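Local coordinates for protein beta-N-acetylhexosaminidase (Mycobacterium smegmatis, PDB 4YYF) that probably removes terminal non-reducing N-acetyl-hexosamine residues from N-acetyl-beta-D-hexosaminides, as a member of glycoside hydrolase family 3, at residues T50-T54 with I71-T77; L116-Q120 with R142-M146. The protein carries 1 engineered substitution. All blocks are in the same frame, centred on the assembly; numbering follows the deposited sequence.

Contact 1. Residues T50-T54 with I71-T77; sequences TVGVT and IMIGSWT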
loop_
_atom_site.group_PDB
_atom_site.type_symbol
_atom_site.label_atom_id
_atom_site.label_comp_id
_atom_site.label_asym_id
_atom_site.label_seq_id
_atom_site.Cartn_x
_atom_site.Cartn_y
_atom_site.Cartn_z
ATOM N N THR A 50 -6.000 7.217 -0.044
ATOM C CA THR A 50 -5.164 7.325 -1.244
ATOM C C THR A 50 -6.024 6.926 -2.430
ATOM O O THR A 50 -6.660 5.868 -2.406
ATOM C CB THR A 50 -3.929 6.415 -1.169
ATOM O OG1 THR A 50 -3.135 6.788 -0.030
ATOM C CG2 THR A 50 -3.077 6.567 -2.442
ATOM N N VAL A 51 -6.080 7.776 -3.454
ATOM C CA VAL A 51 -7.010 7.529 -4.549
ATOM C C VAL A 51 -6.335 7.582 -5.912
ATOM O O VAL A 51 -5.506 8.456 -6.178
ATOM C CB VAL A 51 -8.219 8.509 -4.517
ATOM C CG1 VAL A 51 -9.109 8.207 -3.321
ATOM C CG2 VAL A 51 -7.741 9.971 -4.489
ATOM N N GLY A 52 -6.689 6.633 -6.770
ATOM C CA GLY A 52 -6.174 6.614 -8.134
ATOM C C GLY A 52 -6.729 7.775 -8.934
ATOM O O GLY A 52 -7.903 8.134 -8.770
ATOM N N VAL A 53 -5.885 8.364 -9.790
ATOM C CA VAL A 53 -6.259 9.506 -10.624
ATOM C C VAL A 53 -6.037 9.179 -12.100
ATOM O O VAL A 53 -5.157 8.396 -12.422
ATOM C CB VAL A 53 -5.452 10.759 -10.248
ATOM C CG1 VAL A 53 -5.718 11.155 -8.790
ATOM C CG2 VAL A 53 -3.960 10.524 -10.465
ATOM N N THR A 54 -6.839 9.765 -12.994
ATOM C CA THR A 54 -6.749 9.454 -14.425
ATOM C C THR A 54 -5.812 10.393 -15.183
ATOM O O THR A 54 -5.268 10.038 -16.236
ATOM C CB THR A 54 -8.120 9.508 -15.114
ATOM O OG1 THR A 54 -8.735 10.772 -14.834
ATOM C CG2 THR A 54 -9.016 8.384 -14.629
ATOM N N ILE A 71 -2.418 10.359 -3.873
ATOM C CA ILE A 71 -2.965 9.967 -5.163
ATOM C C ILE A 71 -2.143 8.807 -5.703
ATOM O O ILE A 71 -0.950 8.701 -5.413
ATOM C CB ILE A 71 -2.969 11.133 -6.175
ATOM C CG1 ILE A 71 -1.565 11.714 -6.333
ATOM C CG2 ILE A 71 -3.989 12.208 -5.739
ATOM C CD1 ILE A 71 -1.444 12.735 -7.483
HETATM N N MSE A 72 -2.778 7.926 -6.470
HETATM C CA MSE A 72 -2.067 6.786 -7.019
HETATM C C MSE A 72 -2.022 6.853 -8.543
HETATM O O MSE A 72 -3.011 7.182 -9.198
HETATM C CB MSE A 72 -2.702 5.463 -6.593
HETATM C CG MSE A 72 -1.879 4.273 -7.064
HETATM SE SE MSE A 72 -2.710 2.579 -6.657
HETATM C CE MSE A 72 -1.289 1.384 -7.255
ATOM N N ILE A 73 -0.856 6.531 -9.088
ATOM C CA ILE A 73 -0.654 6.443 -10.521
ATOM C C ILE A 73 -0.836 4.977 -10.901
ATOM O O ILE A 73 -0.209 4.100 -10.310
ATOM C CB ILE A 73 0.783 6.852 -10.887
ATOM C CG1 ILE A 73 1.114 8.252 -10.347
ATOM C CG2 ILE A 73 1.010 6.777 -12.383
ATOM C CD1 ILE A 73 0.208 9.357 -10.852
ATOM N N GLY A 74 -1.669 4.696 -11.899
ATOM C CA GLY A 74 -1.864 3.322 -12.328
ATOM C C GLY A 74 -1.904 3.190 -13.828
ATOM O O GLY A 74 -1.621 4.153 -14.546
ATOM N N SER A 75 -2.275 2.007 -14.314
ATOM C CA SER A 75 -2.416 1.792 -15.754
ATOM C C SER A 75 -3.484 2.712 -16.363
ATOM O O SER A 75 -3.465 2.988 -17.555
ATOM C CB SER A 75 -2.755 0.330 -16.047
ATOM O OG SER A 75 -3.906 -0.052 -15.327
ATOM N N TRP A 76 -4.401 3.189 -15.528
ATOM C CA TRP A 76 -5.494 4.067 -15.955
ATOM C C TRP A 76 -5.047 5.537 -16.018
ATOM O O TRP A 76 -5.833 6.417 -16.349
ATOM C CB TRP A 76 -6.661 3.937 -14.962
ATOM C CG TRP A 76 -6.227 4.287 -13.576
ATOM C CD1 TRP A 76 -6.211 5.527 -13.013
ATOM C CD2 TRP A 76 -5.708 3.388 -12.585
ATOM N NE1 TRP A 76 -5.713 5.459 -11.733
ATOM C CE2 TRP A 76 -5.399 4.157 -11.447
ATOM C CE3 TRP A 76 -5.475 2.009 -12.554
ATOM C CZ2 TRP A 76 -4.868 3.592 -10.282
ATOM C CZ3 TRP A 76 -4.950 1.449 -11.398
ATOM C CH2 TRP A 76 -4.653 2.238 -10.279
ATOM N N THR A 77 -3.793 5.808 -15.675
ATOM C CA THR A 77 -3.324 7.191 -15.581
ATOM C C THR A 77 -2.585 7.664 -16.837
ATOM O O THR A 77 -1.692 6.988 -17.349
ATOM C CB THR A 77 -2.387 7.382 -14.359
ATOM O OG1 THR A 77 -3.022 6.864 -13.182
ATOM C CG2 THR A 77 -2.056 8.851 -14.148
#
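Thr77 hangs its hydroxyl on the backbone of Val53: Thr77 OG1 donates to Val53 O over 2.7 Å, nearly in line with the C=O bond (174° at the oxygen). The same Thr77 OG1 accepts from Gly74 N at 2.9 Å, along an almost straight N-H. One hydroxyl therefore bridges the Gly74-Thr77 type I turn and the backbone of Val53. The torsion of Thr77, with OG1 anti to the carbonyl carbon (chi1 -51°), turns it to this double task. The indole of Trp76 lies beside the same carbonyl, with Val53 O near the ring plane at its edge. Gly74 CA sits over one indole face, offset toward the rim. On the strand side, Met72 N donates to Val51 O at 2.8 Å, from well above the carbonyl plane. Val53 N returns a bond to Met72 O at 3.2 Å, within the carbonyl plane. These are parallel strand pairings of a beta-alpha-beta unit in the TIM-barrel-like domain of the GH3 family. Its helix 56-66 packs against Ile71, on the face it shares with Val51, and against Val53. Val53 CG1 meets Ile71 CG2 at 3.7 Å. Met72 leaves on the other face, its chain extended, toward Leu320, Asp104 and Phe155. Strand 319-321 flanks strand 49-52, and Thr50 OG1 is hydrogen-bonded to Asn318 OD1.

Contact 2. Residues L116-Q120 with R142-M146; sequences LIGSQ and RGRKM. With ACT (acetate ion), chain E.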
loop_
_atom_site.group_PDB
_atom_site.type_symbol
_atom_site.label_atom_id
_atom_site.label_comp_id
_atom_site.label_asym_id
_atom_site.label_seq_id
_atom_site.Cartn_x
_atom_site.Cartn_y
_atom_site.Cartn_z
ATOM N N LEU A 116 8.791 5.207 -18.969
ATOM C CA LEU A 116 9.623 6.352 -18.590
ATOM C C LEU A 116 10.926 5.954 -17.907
ATOM O O LEU A 116 11.931 6.646 -18.022
ATOM C CB LEU A 116 8.839 7.300 -17.668
ATOM C CG LEU A 116 7.654 8.043 -18.289
ATOM C CD1 LEU A 116 6.798 8.681 -17.193
ATOM C CD2 LEU A 116 8.122 9.108 -19.257
ATOM N N ILE A 117 10.919 4.854 -17.163
ATOM C CA ILE A 117 12.116 4.516 -16.398
ATOM C C ILE A 117 12.825 3.255 -16.900
ATOM O O ILE A 117 13.849 2.854 -16.344
ATOM C CB ILE A 117 11.849 4.425 -14.867
ATOM C CG1 ILE A 117 11.006 3.189 -14.518
ATOM C CG2 ILE A 117 11.201 5.715 -14.350
ATOM C CD1 ILE A 117 10.945 2.912 -12.993
ATOM N N GLY A 118 12.279 2.645 -17.950
ATOM C CA GLY A 118 12.841 1.429 -18.513
ATOM C C GLY A 118 12.182 0.202 -17.912
ATOM O O GLY A 118 11.606 0.264 -16.833
ATOM N N SER A 119 12.272 -0.930 -18.587
ATOM C CA SER A 119 11.721 -2.148 -18.007
ATOM C C SER A 119 12.749 -2.858 -17.115
ATOM O O SER A 119 13.954 -2.639 -17.226
ATOM C CB SER A 119 11.222 -3.086 -19.101
ATOM O OG SER A 119 12.310 -3.566 -19.850
ATOM N N GLN A 120 12.253 -3.707 -16.227
ATOM C CA GLN A 120 13.084 -4.488 -15.324
ATOM C C GLN A 120 12.528 -5.901 -15.370
ATOM O O GLN A 120 11.316 -6.080 -15.521
ATOM C CB GLN A 120 12.956 -3.916 -13.912
ATOM C CG GLN A 120 13.677 -4.679 -12.804
ATOM C CD GLN A 120 12.996 -4.487 -11.472
ATOM O OE1 GLN A 120 13.185 -3.464 -10.803
ATOM N NE2 GLN A 120 12.173 -5.457 -11.088
ATOM N N ARG A 142 16.292 2.616 -9.881
ATOM C CA ARG A 142 14.906 2.847 -10.280
ATOM C C ARG A 142 14.156 3.752 -9.315
ATOM O O ARG A 142 13.334 4.557 -9.729
ATOM C CB ARG A 142 14.174 1.524 -10.501
ATOM C CG ARG A 142 14.713 0.792 -11.723
ATOM C CD ARG A 142 14.121 -0.603 -11.846
ATOM N NE ARG A 142 12.741 -0.610 -12.333
ATOM C CZ ARG A 142 12.403 -0.393 -13.605
ATOM N NH1 ARG A 142 13.336 -0.097 -14.500
ATOM N NH2 ARG A 142 11.129 -0.460 -13.982
ATOM N N GLY A 143 14.464 3.635 -8.033
ATOM C CA GLY A 143 13.939 4.560 -7.041
ATOM C C GLY A 143 14.273 6.016 -7.351
ATOM O O GLY A 143 13.427 6.892 -7.217
ATOM N N ARG A 144 15.513 6.284 -7.746
ATOM C CA ARG A 144 15.905 7.645 -8.087
ATOM C C ARG A 144 15.131 8.114 -9.304
ATOM O O ARG A 144 14.722 9.270 -9.370
ATOM C CB ARG A 144 17.413 7.728 -8.337
ATOM C CG ARG A 144 18.234 7.612 -7.062
ATOM C CD ARG A 144 19.701 7.396 -7.348
ATOM N NE ARG A 144 20.475 7.326 -6.104
ATOM C CZ ARG A 144 21.728 6.907 -6.021
ATOM N NH1 ARG A 144 22.360 6.500 -7.116
ATOM N NH2 ARG A 144 22.347 6.882 -4.839
ATOM N N LYS A 145 14.921 7.212 -10.263
ATOM C CA LYS A 145 14.166 7.551 -11.470
ATOM C C LYS A 145 12.716 7.859 -11.125
ATOM O O LYS A 145 12.112 8.741 -11.730
ATOM C CB LYS A 145 14.272 6.445 -12.529
ATOM C CG LYS A 145 15.639 6.344 -13.199
ATOM C CD LYS A 145 15.727 5.081 -14.054
ATOM C CE LYS A 145 17.106 4.879 -14.654
ATOM N NZ LYS A 145 17.135 3.715 -15.614
HETATM N N MSE A 146 12.165 7.148 -10.142
HETATM C CA MSE A 146 10.823 7.457 -9.632
HETATM C C MSE A 146 10.743 8.799 -8.910
HETATM O O MSE A 146 9.787 9.549 -9.091
HETATM C CB MSE A 146 10.344 6.353 -8.665
HETATM C CG MSE A 146 10.026 5.056 -9.353
HETATM SE SE MSE A 146 9.511 3.734 -8.014
HETATM C CE MSE A 146 10.787 2.323 -8.504
HETATM C C ACT E . 17.084 0.344 -14.008
HETATM O O ACT E . 17.298 1.576 -14.057
HETATM O OXT ACT E . 16.112 -0.061 -14.680
HETATM C CH3 ACT E . 17.927 -0.574 -13.175
HETATM O O HOH W 1 10.629 -1.564 -10.800
#
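Arg142 clasps one backbone oxygen with both terminal nitrogens. Arg142 NH1 reaches Gly118 O at 2.9 Å and Arg142 NH2 reaches it at 3.0 Å. The oxygen lies in the guanidinium plane, but both donors come from one face of the carbonyl plane. NH1 stands well above that plane and NH2 is tilted only 22° from it. The contact joins the end of helix 114-117 to helix 132-148 in the TIM-barrel-like GH3 domain. Gly118 leaves the helix with positive phi (93°), and its own carbonyl oxygen is the one gripped.

The guanidinium is also sandwiched. Gln120 CB sits 3.6 Å above the centre of the Arg142 group. Ile117 CD1 lies over the opposite face, offset toward the rim. Beyond these segments, NH2 forms a salt bridge with Glu105, which should help fix the rotation of the group. A water accepts from Arg142 NE and is placed to donate to Gln120 OE1, though other acceptors compete for its protons. That oxygen also bonds to Tyr189, while Gln120 NE2 bonds to Glu106 O, so the amide is tied on both ends.

Lys145 crosses Ile117 obliquely, with Lys145 CB 3.6 Å from Ile117 CG2. Its extended chain brings NZ within a weak bond of Ile117 O. An acetate, probably from the crystallisation liquor, joins the two basic residues. Arg142 NH1 donates to the acetate OXT at 2.8 Å, and Lys145 NZ donates to its O at 2.7 Å.

Contact 1 closes before contact 2 opens along the chain, and all four segments belong to the GH3 N-terminal domain. Their centres are about 18 Å apart. The nearest atoms are about 8 Å apart, so they do not touch. Contact 1 joins the parallel strands 49-52 and 70-73. Contact 2 joins helix 114-117 and the loop after it to helix 132-148. The centre of contact 2 lies about 19 Å from the centre of the chain, against about 13 Å for contact 1. Strand 100-107 links them: it pairs with 70-73, and its Glu105 meets Arg142 and Ile117. Contact 1 is built on neighbouring strands, contact 2 on helix and loop further from the centre.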